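Local coordinates for protein importin subunit beta-1 (Saccharomyces cerevisiae, PDB 5OWU) that carries proteins into the nucleus together with importin alpha, the adaptor that recognises the classical nuclear localization signal of the cargo, at residues V151-L156 with R198-N203; S415-M420 with V456-I461; N479-L484 with L524-E529. All blocks are in the same frame, centred on the assembly; numbering follows the deposited sequence.

All three contacts join neighbouring HEAT repeats and rest mainly on carbon-to-carbon packing. Interactions 1 and 3 pair the second helices of consecutive repeats, HEAT 4 with 5 and HEAT 11 with 12, and both are largely buried. Interaction 2 pairs the first helices of HEAT 10 and 11 and is less deeply covered. It shares HEAT 11 with interaction 3: helices 452-463 and 467-484 follow each other in the chain, and the two contact centres lie about 19 Å apart. Interaction 1 is remote, its centre about 55 Å from that of interaction 2. Alanine methyls dominate interactions 1 and 2, whereas interaction 3 adds a sulfur contact and a water bridge.

Interaction 1: V151-L156 with R198-N203; sequences VKRASL and RLAALN
A200 and A201 meet R153 and L156 where helix 195-208 runs beside helix 149-165, the axes of the two short segments 8.9 Å apart and only 19° from parallel. Along 198-203, R198 comes first and points away from the contact: its guanidinium makes a salt bridge with E231 and its NE bonds to A188 O. At A200 the chain faces the partner squarely. Its CB receives the aliphatic part of R153, with R153 CD 3.8 Å from A200 CB. R153 is bent at two successive bonds after an unusual first torsion (chi1 -146°), and it is CG and CD that lie along the alanine methyl while the guanidinium stands farther off. The same A200 CB also abuts L156 CB at 3.9 Å. One residue on, A201 takes the end of the leucine. With its CG set beside the backbone N (chi1 -67°), L156 brings CD1 to 3.9 Å from A201 CB, while L156 CD2 rests 4.1 Å from A201 CA. Small residues permit this closeness: L156 CA and A201 CA are just 5.8 Å apart. Replacing L156 by an alanine removes both methyls that rest on A201 and would probably leave a gap there, with only the CB touch on A200 kept. L202 and N203 face the next layer, packing on A243 of helix 238-255. On the first helix, S155 OG bonds back to V151 O at 2.8 Å, on the opposite face of that carbonyl from S155 N, and pairs also with N142 ND2. K152 reaches E192 of HEAT 5 in a salt bridge beside the contact, but between the two segments themselves the join is close packing of carbon on carbon, without any directional bond.

Interaction 2: S415-M420 with V456-I461; sequences SILNLM and VQACLI
A458, the residue that meets L417 and M420 across the contact, sits inside the turn of helix 452-463 closed by the backbone bond from L460 N to V456 O, 2.9 Å long. On the other segment M420 N bonds to L417 O at 3.1 Å, and this ties together the two residues that reach A458. Both approach the one methyl. L417 CD2 comes within 4.0 Å of A458 CB, its branch end swinging nearer although the CB itself does not aim at the partner. M420 CG touches the same A458 CB at an equal 4.0 Å. Beyond that point the methionine is bent at two bonds in a row (chi2 -66°, chi3 -70°), which carries its terminal methyl past the alanine until M420 CE rests 3.7 Å from A458 O. The M420 side chain also packs on T431 and I435 of helix 425-442 and on V469 and C473 of helix 467-484, so it lies where several helices converge. A small alanine facing larger leucine and methionine side chains, between the first helices of HEAT 10 and HEAT 11, is one contact of the repeat-to-repeat stacking that builds a HEAT solenoid.

Interaction 3: N479-L484 with L524-E529; sequences NLVEQL and LTTMVE
V481 is the hub of the apolar contact, touching T526 with one branch and M527 with the other. Its CG1 lies 4.0 Å from T526 CG2, the valine and threonine running antiparallel past one another. V481 CG2 approaches M527 SD at 3.6 Å, and here the methionine lies roughly perpendicular to the valine. The CB of M527 points away from the partner helix, but the bend at chi2 (-53°) brings the sulfur back round to the valine, and a further bend at chi3 places M527 CE a little farther off, 4.1 Å from V481 CG2. E482 adds a looser touch, its CG 4.4 Å from T526 CG2.

The polar link is made by water. One water donates to E482 OE2 at 2.8 Å and also forms a hydrogen bond with T526 OG1 at 2.7 Å, so the carboxylate and the hydroxyl are coupled without meeting. The threonine serves both kinds of contact through its rotamer: with OG1 beside the backbone N (chi1 -65°) and CG2 anti to it, the methyl goes to V481 and the hydroxyl to the water. The second acid, E529, keeps its OE1 6.8 Å from E482 OE2; two like charges at that range may repel mildly, and the donating water probably eases the burden on E482.

The two segments belong to the second helices of HEAT 11 and HEAT 12, running roughly parallel with their axes 21° apart. From helix 496-507, Y496 packs on V481 and bonds through its OH to M527 O, while L499 and L503 of the same helix close on M527. Helix 425-442 meets N479 on the preceding side, and helix 563-586 meets T525 and V528 on the following one, continuing the stack of repeats.

Interaction 1: V151-L156 with R198-N203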
ATOM      1  N   VAL A 151     -20.437   5.483  31.723  1.00 32.12           N
ATOM      2  CA  VAL A 151     -20.430   4.025  31.743  1.00 43.67           C
ATOM      3  C   VAL A 151     -20.775   3.480  30.363  1.00 43.55           C
ATOM      4  O   VAL A 151     -20.113   2.564  29.851  1.00 32.56           O
ATOM      5  CB  VAL A 151     -21.400   3.517  32.825  1.00 43.20           C
ATOM      6  CG1 VAL A 151     -21.563   2.010  32.751  1.00 41.45           C
ATOM      7  CG2 VAL A 151     -20.902   3.938  34.198  1.00 45.33           C
ATOM      8  N   LYS A 152     -21.809   4.042  29.734  1.00 27.04           N
ATOM      9  CA  LYS A 152     -22.130   3.686  28.357  1.00 31.55           C
ATOM     10  C   LYS A 152     -20.917   3.856  27.455  1.00 27.03           C
ATOM     11  O   LYS A 152     -20.531   2.941  26.715  1.00 33.91           O
ATOM     12  CB  LYS A 152     -23.275   4.562  27.846  1.00 37.95           C
ATOM     13  CG  LYS A 152     -24.619   4.320  28.501  1.00 40.37           C
ATOM     14  CD  LYS A 152     -25.599   5.426  28.117  1.00 43.12           C
ATOM     15  CE  LYS A 152     -27.041   5.043  28.416  1.00 51.70           C
ATOM     16  NZ  LYS A 152     -27.976   6.138  28.054  1.00 54.25           N
ATOM     17  N   ARG A 153     -20.313   5.042  27.494  1.00 27.98           N
ATOM     18  CA  ARG A 153     -19.257   5.374  26.546  1.00 28.42           C
ATOM     19  C   ARG A 153     -18.023   4.509  26.778  1.00 39.35           C
ATOM     20  O   ARG A 153     -17.434   3.988  25.827  1.00 30.59           O
ATOM     21  CB  ARG A 153     -18.908   6.859  26.662  1.00 36.35           C
ATOM     22  CG  ARG A 153     -18.497   7.515  25.347  1.00 50.56           C
ATOM     23  CD  ARG A 153     -17.095   7.109  24.916  1.00 52.12           C
ATOM     24  NE  ARG A 153     -16.062   7.697  25.766  1.00 53.06           N
ATOM     25  CZ  ARG A 153     -15.550   8.914  25.600  1.00 58.03           C
ATOM     26  NH1 ARG A 153     -15.974   9.694  24.609  1.00 45.95           N
ATOM     27  NH2 ARG A 153     -14.610   9.356  26.431  1.00 52.97           N
ATOM     28  N   ALA A 154     -17.613   4.349  28.037  1.00 33.44           N
ATOM     29  CA  ALA A 154     -16.437   3.538  28.329  1.00 34.63           C
ATOM     30  C   ALA A 154     -16.656   2.090  27.913  1.00 25.05           C
ATOM     31  O   ALA A 154     -15.749   1.443  27.368  1.00 26.86           O
ATOM     32  CB  ALA A 154     -16.098   3.629  29.816  1.00 26.80           C
ATOM     33  N   SER A 155     -17.863   1.566  28.138  1.00 31.13           N
ATOM     34  CA  SER A 155     -18.130   0.189  27.748  1.00 25.33           C
ATOM     35  C   SER A 155     -18.120   0.038  26.232  1.00 27.89           C
ATOM     36  O   SER A 155     -17.604  -0.958  25.709  1.00 21.94           O
ATOM     37  CB  SER A 155     -19.458  -0.272  28.349  1.00 28.11           C
ATOM     38  OG  SER A 155     -19.409  -0.153  29.763  1.00 31.23           O
ATOM     39  N   LEU A 156     -18.668   1.026  25.508  1.00 25.74           N
ATOM     40  CA  LEU A 156     -18.626   0.985  24.050  1.00 30.48           C
ATOM     41  C   LEU A 156     -17.191   1.058  23.534  1.00 27.25           C
ATOM     42  O   LEU A 156     -16.834   0.363  22.574  1.00 25.11           O
ATOM     43  CB  LEU A 156     -19.474   2.117  23.465  1.00 26.93           C
ATOM     44  CG  LEU A 156     -20.981   1.969  23.718  1.00 25.01           C
ATOM     45  CD1 LEU A 156     -21.732   3.250  23.430  1.00 27.99           C
ATOM     46  CD2 LEU A 156     -21.543   0.839  22.878  1.00 26.91           C
ATOM     47  N   ARG A 198     -23.562   7.828  20.975  1.00 38.23           N
ATOM     48  CA  ARG A 198     -23.904   7.362  19.634  1.00 43.03           C
ATOM     49  C   ARG A 198     -22.659   7.226  18.772  1.00 35.54           C
ATOM     50  O   ARG A 198     -22.529   6.265  18.004  1.00 44.34           O
ATOM     51  CB  ARG A 198     -24.898   8.312  18.965  1.00 44.15           C
ATOM     52  CG  ARG A 198     -26.293   8.300  19.551  1.00 50.48           C
ATOM     53  CD  ARG A 198     -27.292   8.911  18.578  1.00 45.18           C
ATOM     54  NE  ARG A 198     -27.839   7.913  17.662  1.00 35.88           N
ATOM     55  CZ  ARG A 198     -28.683   8.177  16.671  1.00 44.92           C
ATOM     56  NH1 ARG A 198     -29.083   9.420  16.440  1.00 46.69           N
ATOM     57  NH2 ARG A 198     -29.126   7.191  15.905  1.00 51.00           N
ATOM     58  N   LEU A 199     -21.733   8.180  18.885  1.00 39.48           N
ATOM     59  CA  LEU A 199     -20.486   8.109  18.127  1.00 42.48           C
ATOM     60  C   LEU A 199     -19.688   6.876  18.505  1.00 43.75           C
ATOM     61  O   LEU A 199     -19.235   6.122  17.635  1.00 38.01           O
ATOM     62  CB  LEU A 199     -19.638   9.358  18.371  1.00 45.35           C
ATOM     63  CG  LEU A 199     -19.873  10.576  17.492  1.00 55.40           C
ATOM     64  CD1 LEU A 199     -18.988  11.706  17.984  1.00 59.00           C
ATOM     65  CD2 LEU A 199     -19.585  10.253  16.031  1.00 56.01           C
ATOM     66  N   ALA A 200     -19.471   6.681  19.809  1.00 35.25           N
ATOM     67  CA  ALA A 200     -18.746   5.511  20.280  1.00 35.20           C
ATOM     68  C   ALA A 200     -19.421   4.223  19.828  1.00 27.47           C
ATOM     69  O   ALA A 200     -18.746   3.250  19.473  1.00 30.54           O
ATOM     70  CB  ALA A 200     -18.633   5.556  21.805  1.00 42.69           C
ATOM     71  N   ALA A 201     -20.754   4.195  19.844  1.00 35.01           N
ATOM     72  CA  ALA A 201     -21.476   2.997  19.433  1.00 35.07           C
ATOM     73  C   ALA A 201     -21.270   2.718  17.949  1.00 35.55           C
ATOM     74  O   ALA A 201     -20.986   1.585  17.558  1.00 28.78           O
ATOM     75  CB  ALA A 201     -22.967   3.139  19.756  1.00 35.91           C
ATOM     76  N   LEU A 202     -21.399   3.743  17.106  1.00 31.72           N
ATOM     77  CA  LEU A 202     -21.245   3.527  15.671  1.00 34.17           C
ATOM     78  C   LEU A 202     -19.807   3.151  15.318  1.00 22.64           C
ATOM     79  O   LEU A 202     -19.573   2.266  14.482  1.00 31.65           O
ATOM     80  CB  LEU A 202     -21.695   4.780  14.919  1.00 39.88           C
ATOM     81  CG  LEU A 202     -23.191   5.078  15.065  1.00 34.27           C
ATOM     82  CD1 LEU A 202     -23.514   6.476  14.584  1.00 32.47           C
ATOM     83  CD2 LEU A 202     -24.020   4.064  14.305  1.00 33.77           C
ATOM     84  N   ASN A 203     -18.830   3.798  15.956  1.00 29.42           N
ATOM     85  CA  ASN A 203     -17.434   3.435  15.730  1.00 33.22           C
ATOM     86  C   ASN A 203     -17.162   1.996  16.167  1.00 32.27           C
ATOM     87  O   ASN A 203     -16.487   1.234  15.460  1.00 30.70           O
ATOM     88  CB  ASN A 203     -16.522   4.414  16.470  1.00 37.64           C
ATOM     89  CG  ASN A 203     -16.565   5.817  15.878  1.00 39.83           C
ATOM     90  OD1 ASN A 203     -16.858   5.998  14.700  1.00 35.06           O
ATOM     91  ND2 ASN A 203     -16.261   6.813  16.698  1.00 42.01           N
TER

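Interaction 2: S415-M420 with V456-I461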
ATOM      1  N   SER A 415     -10.793  22.980 -27.928  1.00 28.62           N
ATOM      2  CA  SER A 415     -11.189  23.742 -26.745  1.00 34.24           C
ATOM      3  C   SER A 415     -10.269  23.462 -25.554  1.00 31.61           C
ATOM      4  O   SER A 415      -9.974  24.368 -24.755  1.00 28.92           O
ATOM      5  CB  SER A 415     -12.639  23.424 -26.388  1.00 36.01           C
ATOM      6  OG  SER A 415     -12.804  22.044 -26.117  1.00 48.16           O
ATOM      7  N   ILE A 416      -9.807  22.216 -25.412  1.00 24.63           N
ATOM      8  CA  ILE A 416      -8.941  21.874 -24.285  1.00 29.58           C
ATOM      9  C   ILE A 416      -7.586  22.554 -24.435  1.00 28.20           C
ATOM     10  O   ILE A 416      -7.059  23.139 -23.482  1.00 35.24           O
ATOM     11  CB  ILE A 416      -8.799  20.346 -24.155  1.00 28.49           C
ATOM     12  CG1 ILE A 416     -10.113  19.742 -23.668  1.00 30.95           C
ATOM     13  CG2 ILE A 416      -7.670  19.975 -23.178  1.00 37.90           C
ATOM     14  CD1 ILE A 416     -10.151  18.220 -23.719  1.00 31.82           C
ATOM     15  N   LEU A 417      -6.999  22.480 -25.633  1.00 26.67           N
ATOM     16  CA  LEU A 417      -5.737  23.166 -25.879  1.00 27.46           C
ATOM     17  C   LEU A 417      -5.894  24.666 -25.685  1.00 31.04           C
ATOM     18  O   LEU A 417      -4.966  25.339 -25.224  1.00 33.41           O
ATOM     19  CB  LEU A 417      -5.237  22.866 -27.291  1.00 35.81           C
ATOM     20  CG  LEU A 417      -4.813  21.433 -27.607  1.00 35.52           C
ATOM     21  CD1 LEU A 417      -4.481  21.293 -29.086  1.00 38.38           C
ATOM     22  CD2 LEU A 417      -3.624  21.026 -26.753  1.00 44.20           C
ATOM     23  N   ASN A 418      -7.059  25.213 -26.040  1.00 28.48           N
ATOM     24  CA  ASN A 418      -7.282  26.638 -25.828  1.00 29.52           C
ATOM     25  C   ASN A 418      -7.281  26.969 -24.345  1.00 36.08           C
ATOM     26  O   ASN A 418      -6.798  28.036 -23.944  1.00 27.52           O
ATOM     27  CB  ASN A 418      -8.596  27.077 -26.476  1.00 28.66           C
ATOM     28  CG  ASN A 418      -8.904  28.540 -26.223  1.00 45.38           C
ATOM     29  OD1 ASN A 418      -8.178  29.423 -26.676  1.00 39.49           O
ATOM     30  ND2 ASN A 418      -9.986  28.804 -25.501  1.00 44.10           N
ATOM     31  N   LEU A 419      -7.798  26.063 -23.508  1.00 30.28           N
ATOM     32  CA  LEU A 419      -7.779  26.341 -22.074  1.00 28.39           C
ATOM     33  C   LEU A 419      -6.377  26.389 -21.476  1.00 29.90           C
ATOM     34  O   LEU A 419      -6.232  26.830 -20.333  1.00 25.69           O
ATOM     35  CB  LEU A 419      -8.606  25.310 -21.309  1.00 31.08           C
ATOM     36  CG  LEU A 419     -10.122  25.461 -21.412  1.00 30.80           C
ATOM     37  CD1 LEU A 419     -10.785  24.349 -20.640  1.00 44.72           C
ATOM     38  CD2 LEU A 419     -10.598  26.808 -20.890  1.00 33.46           C
ATOM     39  N   MET A 420      -5.342  25.947 -22.194  1.00 29.87           N
ATOM     40  CA  MET A 420      -3.987  26.114 -21.665  1.00 30.79           C
ATOM     41  C   MET A 420      -3.563  27.577 -21.629  1.00 35.45           C
ATOM     42  O   MET A 420      -2.586  27.917 -20.951  1.00 31.40           O
ATOM     43  CB  MET A 420      -2.979  25.306 -22.483  1.00 24.92           C
ATOM     44  CG  MET A 420      -3.086  23.800 -22.286  1.00 32.87           C
ATOM     45  SD  MET A 420      -2.668  23.239 -20.609  1.00 30.90           S
ATOM     46  CE  MET A 420      -0.894  23.504 -20.544  1.00 36.41           C
ATOM     47  N   VAL A 456       2.123  19.097 -28.137  1.00 25.31           N
ATOM     48  CA  VAL A 456       3.507  19.303 -27.717  1.00 25.60           C
ATOM     49  C   VAL A 456       3.749  20.773 -27.417  1.00 28.08           C
ATOM     50  O   VAL A 456       4.343  21.121 -26.391  1.00 29.31           O
ATOM     51  CB  VAL A 456       4.478  18.768 -28.787  1.00 20.84           C
ATOM     52  CG1 VAL A 456       5.921  19.235 -28.516  1.00 28.07           C
ATOM     53  CG2 VAL A 456       4.405  17.244 -28.849  1.00 25.14           C
ATOM     54  N   GLN A 457       3.272  21.660 -28.293  1.00 28.82           N
ATOM     55  CA  GLN A 457       3.483  23.087 -28.072  1.00 29.46           C
ATOM     56  C   GLN A 457       2.828  23.546 -26.774  1.00 31.25           C
ATOM     57  O   GLN A 457       3.410  24.340 -26.026  1.00 29.72           O
ATOM     58  CB  GLN A 457       2.952  23.890 -29.265  1.00 36.52           C
ATOM     59  CG  GLN A 457       3.708  25.185 -29.517  1.00 53.82           C
ATOM     60  CD  GLN A 457       5.203  24.962 -29.710  1.00 52.64           C
ATOM     61  OE1 GLN A 457       5.624  24.087 -30.476  1.00 60.73           O
ATOM     62  NE2 GLN A 457       6.013  25.738 -28.996  1.00 56.93           N
ATOM     63  N   ALA A 458       1.624  23.051 -26.479  1.00 30.68           N
ATOM     64  CA  ALA A 458       0.978  23.416 -25.220  1.00 25.52           C
ATOM     65  C   ALA A 458       1.800  22.943 -24.031  1.00 27.22           C
ATOM     66  O   ALA A 458       1.899  23.640 -23.015  1.00 31.15           O
ATOM     67  CB  ALA A 458      -0.432  22.833 -25.150  1.00 32.23           C
ATOM     68  N   CYS A 459       2.393  21.753 -24.134  1.00 25.50           N
ATOM     69  CA  CYS A 459       3.241  21.273 -23.049  1.00 22.90           C
ATOM     70  C   CYS A 459       4.480  22.146 -22.896  1.00 23.23           C
ATOM     71  O   CYS A 459       4.914  22.427 -21.769  1.00 26.76           O
ATOM     72  CB  CYS A 459       3.647  19.819 -23.290  1.00 23.86           C
ATOM     73  SG  CYS A 459       2.299  18.625 -23.099  1.00 28.14           S
ATOM     74  N   LEU A 460       5.069  22.574 -24.018  1.00 26.01           N
ATOM     75  CA  LEU A 460       6.284  23.382 -23.973  1.00 31.99           C
ATOM     76  C   LEU A 460       6.014  24.756 -23.379  1.00 35.14           C
ATOM     77  O   LEU A 460       6.819  25.263 -22.590  1.00 28.89           O
ATOM     78  CB  LEU A 460       6.876  23.524 -25.375  1.00 31.40           C
ATOM     79  CG  LEU A 460       7.448  22.260 -26.014  1.00 31.59           C
ATOM     80  CD1 LEU A 460       7.939  22.576 -27.408  1.00 30.92           C
ATOM     81  CD2 LEU A 460       8.579  21.675 -25.166  1.00 33.51           C
ATOM     82  N   ILE A 461       4.905  25.388 -23.764  1.00 31.63           N
ATOM     83  CA  ILE A 461       4.515  26.637 -23.119  1.00 32.03           C
ATOM     84  C   ILE A 461       4.249  26.406 -21.636  1.00 29.70           C
ATOM     85  O   ILE A 461       4.637  27.216 -20.785  1.00 26.74           O
ATOM     86  CB  ILE A 461       3.285  27.246 -23.823  1.00 28.60           C
ATOM     87  CG1 ILE A 461       3.593  27.579 -25.289  1.00 38.52           C
ATOM     88  CG2 ILE A 461       2.789  28.485 -23.081  1.00 31.56           C
ATOM     89  CD1 ILE A 461       4.798  28.474 -25.504  1.00 50.55           C
TER

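Interaction 3: N479-L484 with L524-E529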
ATOM      1  N   ASN A 479       3.587  10.627 -20.093  1.00 28.18           N
ATOM      2  CA  ASN A 479       2.513   9.805 -20.664  1.00 25.64           C
ATOM      3  C   ASN A 479       2.608   9.729 -22.184  1.00 26.41           C
ATOM      4  O   ASN A 479       2.454   8.651 -22.775  1.00 28.26           O
ATOM      5  CB  ASN A 479       1.154  10.359 -20.258  1.00 24.85           C
ATOM      6  CG  ASN A 479       0.884  10.202 -18.790  1.00 34.45           C
ATOM      7  OD1 ASN A 479       1.633   9.532 -18.090  1.00 33.40           O
ATOM      8  ND2 ASN A 479      -0.201  10.806 -18.313  1.00 30.60           N
ATOM      9  N   LEU A 480       2.830  10.871 -22.838  1.00 24.50           N
ATOM     10  CA  LEU A 480       2.932  10.880 -24.293  1.00 24.91           C
ATOM     11  C   LEU A 480       4.022   9.942 -24.772  1.00 30.39           C
ATOM     12  O   LEU A 480       3.805   9.130 -25.682  1.00 29.80           O
ATOM     13  CB  LEU A 480       3.206  12.293 -24.801  1.00 31.72           C
ATOM     14  CG  LEU A 480       2.015  13.228 -24.944  1.00 36.52           C
ATOM     15  CD1 LEU A 480       2.516  14.629 -25.260  1.00 41.21           C
ATOM     16  CD2 LEU A 480       1.068  12.735 -26.027  1.00 30.66           C
ATOM     17  N   VAL A 481       5.217  10.056 -24.187  1.00 23.97           N
ATOM     18  CA  VAL A 481       6.337   9.236 -24.633  1.00 23.67           C
ATOM     19  C   VAL A 481       6.055   7.763 -24.368  1.00 26.11           C
ATOM     20  O   VAL A 481       6.273   6.906 -25.232  1.00 30.65           O
ATOM     21  CB  VAL A 481       7.638   9.700 -23.952  1.00 26.31           C
ATOM     22  CG1 VAL A 481       8.794   8.745 -24.254  1.00 27.46           C
ATOM     23  CG2 VAL A 481       7.978  11.107 -24.400  1.00 35.91           C
ATOM     24  N   GLU A 482       5.556   7.448 -23.169  1.00 32.08           N
ATOM     25  CA  GLU A 482       5.295   6.055 -22.816  1.00 30.91           C
ATOM     26  C   GLU A 482       4.282   5.420 -23.761  1.00 30.03           C
ATOM     27  O   GLU A 482       4.450   4.268 -24.186  1.00 32.08           O
ATOM     28  CB  GLU A 482       4.801   5.966 -21.370  1.00 26.18           C
ATOM     29  CG  GLU A 482       5.895   6.050 -20.322  1.00 29.99           C
ATOM     30  CD  GLU A 482       5.351   6.006 -18.906  1.00 37.33           C
ATOM     31  OE1 GLU A 482       4.119   6.113 -18.730  1.00 37.23           O
ATOM     32  OE2 GLU A 482       6.159   5.873 -17.966  1.00 33.46           O
ATOM     33  N   GLN A 483       3.228   6.152 -24.111  1.00 24.53           N
ATOM     34  CA  GLN A 483       2.160   5.565 -24.905  1.00 27.15           C
ATOM     35  C   GLN A 483       2.438   5.602 -26.400  1.00 34.43           C
ATOM     36  O   GLN A 483       1.882   4.783 -27.133  1.00 31.62           O
ATOM     37  CB  GLN A 483       0.837   6.276 -24.601  1.00 26.29           C
ATOM     38  CG  GLN A 483       0.391   6.109 -23.163  1.00 34.92           C
ATOM     39  CD  GLN A 483       0.075   4.663 -22.833  1.00 42.68           C
ATOM     40  OE1 GLN A 483       0.599   4.099 -21.874  1.00 46.44           O
ATOM     41  NE2 GLN A 483      -0.784   4.057 -23.638  1.00 39.79           N
ATOM     42  N   LEU A 484       3.288   6.511 -26.876  1.00 32.51           N
ATOM     43  CA  LEU A 484       3.528   6.614 -28.309  1.00 30.24           C
ATOM     44  C   LEU A 484       4.824   5.957 -28.761  1.00 44.73           C
ATOM     45  O   LEU A 484       4.958   5.652 -29.951  1.00 39.51           O
ATOM     46  CB  LEU A 484       3.532   8.085 -28.737  1.00 27.91           C
ATOM     47  CG  LEU A 484       2.191   8.803 -28.562  1.00 31.16           C
ATOM     48  CD1 LEU A 484       2.321  10.278 -28.866  1.00 31.22           C
ATOM     49  CD2 LEU A 484       1.134   8.178 -29.463  1.00 37.92           C
ATOM     50  N   LEU A 524      12.871  13.665 -17.838  1.00 24.02           N
ATOM     51  CA  LEU A 524      14.121  13.416 -18.541  1.00 25.64           C
ATOM     52  C   LEU A 524      14.508  11.951 -18.439  1.00 25.85           C
ATOM     53  O   LEU A 524      14.985  11.356 -19.412  1.00 29.93           O
ATOM     54  CB  LEU A 524      15.235  14.313 -17.995  1.00 26.48           C
ATOM     55  CG  LEU A 524      15.176  15.787 -18.409  1.00 27.84           C
ATOM     56  CD1 LEU A 524      16.321  16.532 -17.758  1.00 27.79           C
ATOM     57  CD2 LEU A 524      15.220  15.953 -19.918  1.00 25.09           C
ATOM     58  N   THR A 525      14.266  11.337 -17.280  1.00 25.70           N
ATOM     59  CA  THR A 525      14.575   9.921 -17.152  1.00 29.03           C
ATOM     60  C   THR A 525      13.773   9.122 -18.166  1.00 27.69           C
ATOM     61  O   THR A 525      14.324   8.290 -18.900  1.00 26.13           O
ATOM     62  CB  THR A 525      14.309   9.460 -15.722  1.00 34.00           C
ATOM     63  OG1 THR A 525      15.215  10.147 -14.841  1.00 32.96           O
ATOM     64  CG2 THR A 525      14.524   7.969 -15.584  1.00 29.35           C
ATOM     65  N   THR A 526      12.474   9.414 -18.270  1.00 26.83           N
ATOM     66  CA  THR A 526      11.658   8.771 -19.292  1.00 24.50           C
ATOM     67  C   THR A 526      12.256   9.005 -20.675  1.00 30.08           C
ATOM     68  O   THR A 526      12.398   8.064 -21.468  1.00 27.67           O
ATOM     69  CB  THR A 526      10.218   9.298 -19.216  1.00 28.09           C
ATOM     70  OG1 THR A 526       9.634   8.916 -17.966  1.00 28.17           O
ATOM     71  CG2 THR A 526       9.366   8.750 -20.344  1.00 25.37           C
ATOM     72  N   MET A 527      12.654  10.253 -20.974  1.00 25.34           N
ATOM     73  CA  MET A 527      13.186  10.516 -22.307  1.00 24.88           C
ATOM     74  C   MET A 527      14.387   9.624 -22.568  1.00 29.66           C
ATOM     75  O   MET A 527      14.554   9.088 -23.673  1.00 25.50           O
ATOM     76  CB  MET A 527      13.586  11.983 -22.470  1.00 26.30           C
ATOM     77  CG  MET A 527      12.500  12.988 -22.184  1.00 25.44           C
ATOM     78  SD  MET A 527      11.001  12.667 -23.099  1.00 30.53           S
ATOM     79  CE  MET A 527      11.418  13.285 -24.730  1.00 33.89           C
ATOM     80  N   VAL A 528      15.223   9.437 -21.547  1.00 29.19           N
ATOM     81  CA  VAL A 528      16.402   8.605 -21.721  1.00 29.63           C
ATOM     82  C   VAL A 528      15.982   7.174 -21.996  1.00 32.59           C
ATOM     83  O   VAL A 528      16.449   6.537 -22.948  1.00 30.31           O
ATOM     84  CB  VAL A 528      17.311   8.690 -20.483  1.00 34.55           C
ATOM     85  CG1 VAL A 528      18.438   7.651 -20.570  1.00 29.02           C
ATOM     86  CG2 VAL A 528      17.880  10.076 -20.348  1.00 29.13           C
ATOM     87  N   GLU A 529      15.047   6.668 -21.197  1.00 28.89           N
ATOM     88  CA  GLU A 529      14.779   5.240 -21.221  1.00 29.77           C
ATOM     89  C   GLU A 529      14.086   4.822 -22.512  1.00 31.43           C
ATOM     90  O   GLU A 529      14.269   3.691 -22.968  1.00 27.55           O
ATOM     91  CB  GLU A 529      13.976   4.870 -19.978  1.00 38.62           C
ATOM     92  CG  GLU A 529      14.849   5.002 -18.707  1.00 43.92           C
ATOM     93  CD  GLU A 529      14.089   4.826 -17.406  1.00 49.12           C
ATOM     94  OE1 GLU A 529      12.869   5.099 -17.378  1.00 45.75           O
ATOM     95  OE2 GLU A 529      14.728   4.425 -16.404  1.00 48.26           O
TER
HETATM   96  O   HOH W   1       8.919   6.312 -17.993  1.00 35.70           O